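Local structure of mobilization protein A (2NS6) at residues Leu98-Ala109 / Cys120-Asn129. The protein nicks one DNA strand at the plasmid origin of transfer, as the metal-dependent relaxase of the relaxosome that mobilises the plasmid during conjugation. Sequence-based numbering, arbitrary orientation.
Sequences LTGAERLPYTLA and CHLMISERIN. With MN (manganese (II) ion), chain B.
Leu122 lies against both Tyr106 and Leu108, with its CD2 methyl doing the touching: 3.6 Å from Tyr106 CD1 and 3.7 Å from Leu108 CB. The methyl meets the Tyr106 ring at a slant, while the tyrosine OH hydrogen-bonds Glu42 on the strand beyond. CG of Leu122 stands opposite the backbone N (chi1 179°), leaning beside its own carbonyl carbon, and chi2 of -98° leaves CD2 over the neighbouring strand. On the same face CG2 of Ile124 lies 3.7 Å from Thr99 CG2, at the end of helix 84-99, and 3.9 Å from CD1 of Leu104 in the loop that follows. Leu104 spreads further, its CD2 reaching the Arg127 carbonyl. The reverse face carries Thr107, Met123, Ala109 and His121; there CG of Met123 packs on Thr107 CB at 4.0 Å.

Between these layers strands 106-109 and 120-124 run antiparallel. Thr107 with Met123 and Ala109 with His121 are hydrogen-bonded pairs, each joined by two backbone bonds, and Ser125 N adds a nearly straight one to Pro105 O (170° at the hydrogen). Past the strands, Asn129 N hydrogen-bonds Arg103 O at 3.2 Å, the donor standing well above the carbonyl plane, and a water links Arg103 NH1 to Asn129 O.

At the other end, NE2 of His121 binds manganese at 2.4 Å, together with His111 and His119. The contact is the part of the 106-113/117-124 beta hairpin away from its turn, within the central five-stranded antiparallel sheet of the relaxase, with apolar packing on one face and, on the other, one ligand of the three-histidine metal site characteristic of relaxases.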
loop_
_atom_site.group_PDB
_atom_site.type_symbol
_atom_site.label_atom_id
_atom_site.label_comp_id
_atom_site.label_asym_id
_atom_site.label_seq_id
_atom_site.Cartn_x
_atom_site.Cartn_y
_atom_site.Cartn_z
ATOM N N LEU A 98 -8.361 -3.511 1.628
ATOM C CA LEU A 98 -7.348 -4.005 2.549
ATOM C C LEU A 98 -6.905 -3.030 3.654
ATOM O O LEU A 98 -6.398 -3.464 4.683
ATOM C CB LEU A 98 -6.112 -4.453 1.751
ATOM C CG LEU A 98 -6.287 -5.577 0.713
ATOM C CD1 LEU A 98 -4.959 -5.855 -0.002
ATOM C CD2 LEU A 98 -6.779 -6.836 1.405
ATOM N N THR A 99 -7.120 -1.730 3.461
ATOM C CA THR A 99 -6.661 -0.709 4.414
ATOM C C THR A 99 -7.740 0.236 4.950
ATOM O O THR A 99 -7.472 1.058 5.834
ATOM C CB THR A 99 -5.651 0.202 3.738
ATOM O OG1 THR A 99 -6.339 0.996 2.766
ATOM C CG2 THR A 99 -4.565 -0.621 3.027
ATOM N N GLY A 100 -8.946 0.121 4.403
ATOM C CA GLY A 100 -10.036 1.004 4.777
ATOM C C GLY A 100 -10.661 0.903 6.150
ATOM O O GLY A 100 -11.083 1.916 6.721
ATOM N N ALA A 101 -10.735 -0.306 6.685
ATOM C CA ALA A 101 -11.321 -0.520 7.997
ATOM C C ALA A 101 -10.502 0.188 9.074
ATOM O O ALA A 101 -11.019 1.012 9.822
ATOM C CB ALA A 101 -11.379 -2.011 8.288
ATOM N N GLU A 102 -9.211 -0.128 9.125
ATOM C CA GLU A 102 -8.305 0.431 10.125
ATOM C C GLU A 102 -7.483 1.627 9.667
ATOM O O GLU A 102 -6.550 2.040 10.362
ATOM C CB GLU A 102 -7.351 -0.664 10.611
ATOM C CG GLU A 102 -8.062 -1.892 11.152
ATOM C CD GLU A 102 -7.116 -2.883 11.779
ATOM O OE1 GLU A 102 -6.434 -3.624 11.043
ATOM O OE2 GLU A 102 -7.042 -2.914 13.018
ATOM N N ARG A 103 -7.833 2.182 8.510
ATOM C CA ARG A 103 -7.122 3.318 7.926
ATOM C C ARG A 103 -5.612 3.181 7.998
ATOM O O ARG A 103 -4.916 3.998 8.611
ATOM C CB ARG A 103 -7.564 4.622 8.570
ATOM C CG ARG A 103 -8.961 4.984 8.165
ATOM C CD ARG A 103 -9.314 6.372 8.595
ATOM N NE ARG A 103 -10.620 6.765 8.085
ATOM C CZ ARG A 103 -11.483 7.495 8.774
ATOM N NH1 ARG A 103 -11.167 7.899 10.002
ATOM N NH2 ARG A 103 -12.654 7.814 8.241
ATOM N N LEU A 104 -5.118 2.131 7.351
ATOM C CA LEU A 104 -3.693 1.849 7.287
ATOM C C LEU A 104 -3.102 2.712 6.175
ATOM O O LEU A 104 -3.579 2.681 5.036
ATOM C CB LEU A 104 -3.468 0.367 6.965
ATOM C CG LEU A 104 -4.176 -0.650 7.867
ATOM C CD1 LEU A 104 -3.979 -2.058 7.323
ATOM C CD2 LEU A 104 -3.643 -0.546 9.277
ATOM N N PRO A 105 -2.072 3.510 6.490
ATOM C CA PRO A 105 -1.492 4.337 5.428
ATOM C C PRO A 105 -0.992 3.412 4.324
ATOM O O PRO A 105 -0.544 2.298 4.598
ATOM C CB PRO A 105 -0.348 5.061 6.136
ATOM C CG PRO A 105 -0.863 5.181 7.567
ATOM C CD PRO A 105 -1.456 3.811 7.798
ATOM N N TYR A 106 -1.082 3.863 3.078
ATOM C CA TYR A 106 -0.631 3.051 1.961
ATOM C C TYR A 106 -0.274 3.931 0.792
ATOM O O TYR A 106 -0.655 5.096 0.744
ATOM C CB TYR A 106 -1.733 2.076 1.518
ATOM C CG TYR A 106 -2.856 2.729 0.735
ATOM C CD1 TYR A 106 -2.748 2.943 -0.643
ATOM C CD2 TYR A 106 -4.006 3.174 1.377
ATOM C CE1 TYR A 106 -3.767 3.590 -1.355
ATOM C CE2 TYR A 106 -5.022 3.820 0.680
ATOM C CZ TYR A 106 -4.900 4.028 -0.679
ATOM O OH TYR A 106 -5.903 4.694 -1.349
ATOM N N THR A 107 0.468 3.344 -0.144
ATOM C CA THR A 107 0.864 3.998 -1.376
ATOM C C THR A 107 0.782 2.897 -2.424
ATOM O O THR A 107 1.256 1.776 -2.204
ATOM C CB THR A 107 2.312 4.543 -1.320
ATOM O OG1 THR A 107 2.388 5.622 -0.378
ATOM C CG2 THR A 107 2.743 5.058 -2.685
ATOM N N LEU A 108 0.150 3.200 -3.552
ATOM C CA LEU A 108 0.032 2.216 -4.613
ATOM C C LEU A 108 0.370 2.858 -5.938
ATOM O O LEU A 108 0.236 4.065 -6.119
ATOM C CB LEU A 108 -1.387 1.641 -4.670
ATOM C CG LEU A 108 -2.532 2.494 -5.209
ATOM C CD1 LEU A 108 -2.606 2.370 -6.719
ATOM C CD2 LEU A 108 -3.851 2.027 -4.599
ATOM N N ALA A 109 0.815 2.041 -6.874
ATOM C CA ALA A 109 1.149 2.550 -8.181
ATOM C C ALA A 109 0.752 1.479 -9.185
ATOM O O ALA A 109 0.833 0.279 -8.896
ATOM C CB ALA A 109 2.653 2.835 -8.250
ATOM N N CYS A 120 -0.175 -3.844 -10.430
ATOM C CA CYS A 120 -0.213 -2.863 -9.355
ATOM C C CYS A 120 0.683 -3.202 -8.164
ATOM O O CYS A 120 0.668 -4.327 -7.671
ATOM C CB CYS A 120 -1.657 -2.705 -8.872
ATOM S SG CYS A 120 -1.855 -1.530 -7.516
ATOM N N HIS A 121 1.475 -2.233 -7.714
ATOM C CA HIS A 121 2.341 -2.434 -6.551
ATOM C C HIS A 121 1.657 -1.664 -5.424
ATOM O O HIS A 121 1.290 -0.509 -5.600
ATOM C CB HIS A 121 3.740 -1.861 -6.793
ATOM C CG HIS A 121 4.556 -2.641 -7.777
ATOM N ND1 HIS A 121 5.381 -3.679 -7.403
ATOM C CD2 HIS A 121 4.670 -2.535 -9.123
ATOM C CE1 HIS A 121 5.970 -4.177 -8.478
ATOM N NE2 HIS A 121 5.555 -3.500 -9.532
ATOM N N LEU A 122 1.477 -2.300 -4.275
ATOM C CA LEU A 122 0.809 -1.630 -3.170
ATOM C C LEU A 122 1.520 -1.897 -1.854
ATOM O O LEU A 122 1.657 -3.045 -1.434
ATOM C CB LEU A 122 -0.657 -2.093 -3.109
ATOM C CG LEU A 122 -1.684 -1.619 -2.071
ATOM C CD1 LEU A 122 -1.765 -2.653 -0.990
ATOM C CD2 LEU A 122 -1.366 -0.246 -1.520
ATOM N N MET A 123 2.009 -0.839 -1.219
ATOM C CA MET A 123 2.676 -1.011 0.058
ATOM C C MET A 123 1.770 -0.497 1.156
ATOM O O MET A 123 1.221 0.606 1.078
ATOM C CB MET A 123 4.053 -0.326 0.068
ATOM C CG MET A 123 4.140 1.008 -0.624
ATOM S SD MET A 123 5.871 1.494 -1.065
ATOM C CE MET A 123 6.598 1.833 0.575
ATOM N N ILE A 124 1.594 -1.341 2.165
ATOM C CA ILE A 124 0.728 -1.054 3.300
ATOM C C ILE A 124 1.492 -0.977 4.600
ATOM O O ILE A 124 2.242 -1.892 4.947
ATOM C CB ILE A 124 -0.316 -2.155 3.464
ATOM C CG1 ILE A 124 -0.977 -2.438 2.117
ATOM C CG2 ILE A 124 -1.339 -1.751 4.511
ATOM C CD1 ILE A 124 -2.030 -3.514 2.190
ATOM N N SER A 125 1.300 0.125 5.318
ATOM C CA SER A 125 1.942 0.328 6.612
ATOM C C SER A 125 1.004 -0.280 7.645
ATOM O O SER A 125 -0.186 0.040 7.676
ATOM C CB SER A 125 2.107 1.823 6.889
ATOM O OG SER A 125 2.461 2.047 8.241
ATOM N N GLU A 126 1.537 -1.153 8.491
ATOM C CA GLU A 126 0.725 -1.807 9.506
ATOM C C GLU A 126 0.565 -0.989 10.778
ATOM O O GLU A 126 0.793 -1.483 11.883
ATOM C CB GLU A 126 1.305 -3.185 9.825
ATOM C CG GLU A 126 1.094 -4.191 8.708
ATOM C CD GLU A 126 2.040 -5.366 8.813
ATOM O OE1 GLU A 126 1.567 -6.519 8.807
ATOM O OE2 GLU A 126 3.261 -5.126 8.899
ATOM N N ARG A 127 0.162 0.266 10.597
ATOM C CA ARG A 127 -0.073 1.202 11.691
ATOM C C ARG A 127 -1.484 1.724 11.510
ATOM O O ARG A 127 -1.865 2.145 10.422
ATOM C CB ARG A 127 0.915 2.373 11.627
ATOM C CG ARG A 127 2.362 1.977 11.883
ATOM C CD ARG A 127 2.632 1.848 13.383
ATOM N NE ARG A 127 3.961 1.314 13.670
ATOM C CZ ARG A 127 4.533 1.353 14.866
ATOM N NH1 ARG A 127 3.892 1.909 15.884
ATOM N NH2 ARG A 127 5.735 0.829 15.050
ATOM N N ILE A 128 -2.255 1.696 12.585
ATOM C CA ILE A 128 -3.637 2.137 12.558
ATOM C C ILE A 128 -3.763 3.643 12.726
ATOM O O ILE A 128 -3.372 4.198 13.760
ATOM C CB ILE A 128 -4.427 1.436 13.678
ATOM C CG1 ILE A 128 -4.319 -0.079 13.495
ATOM C CG2 ILE A 128 -5.879 1.897 13.679
ATOM C CD1 ILE A 128 -4.851 -0.894 14.655
ATOM N N ASN A 129 -4.307 4.316 11.719
ATOM C CA ASN A 129 -4.474 5.752 11.847
ATOM C C ASN A 129 -5.767 6.022 12.604
ATOM O O ASN A 129 -6.861 5.904 12.048
ATOM C CB ASN A 129 -4.529 6.434 10.484
ATOM C CG ASN A 129 -4.460 7.947 10.602
ATOM O OD1 ASN A 129 -4.765 8.509 11.653
ATOM N ND2 ASN A 129 -4.070 8.610 9.526
HETATM MN MN MN B . 6.278 -3.056 -11.765
HETATM O O HOH W 1 -8.822 8.027 11.528
HETATM O O HOH W 2 7.124 -2.827 -13.968
#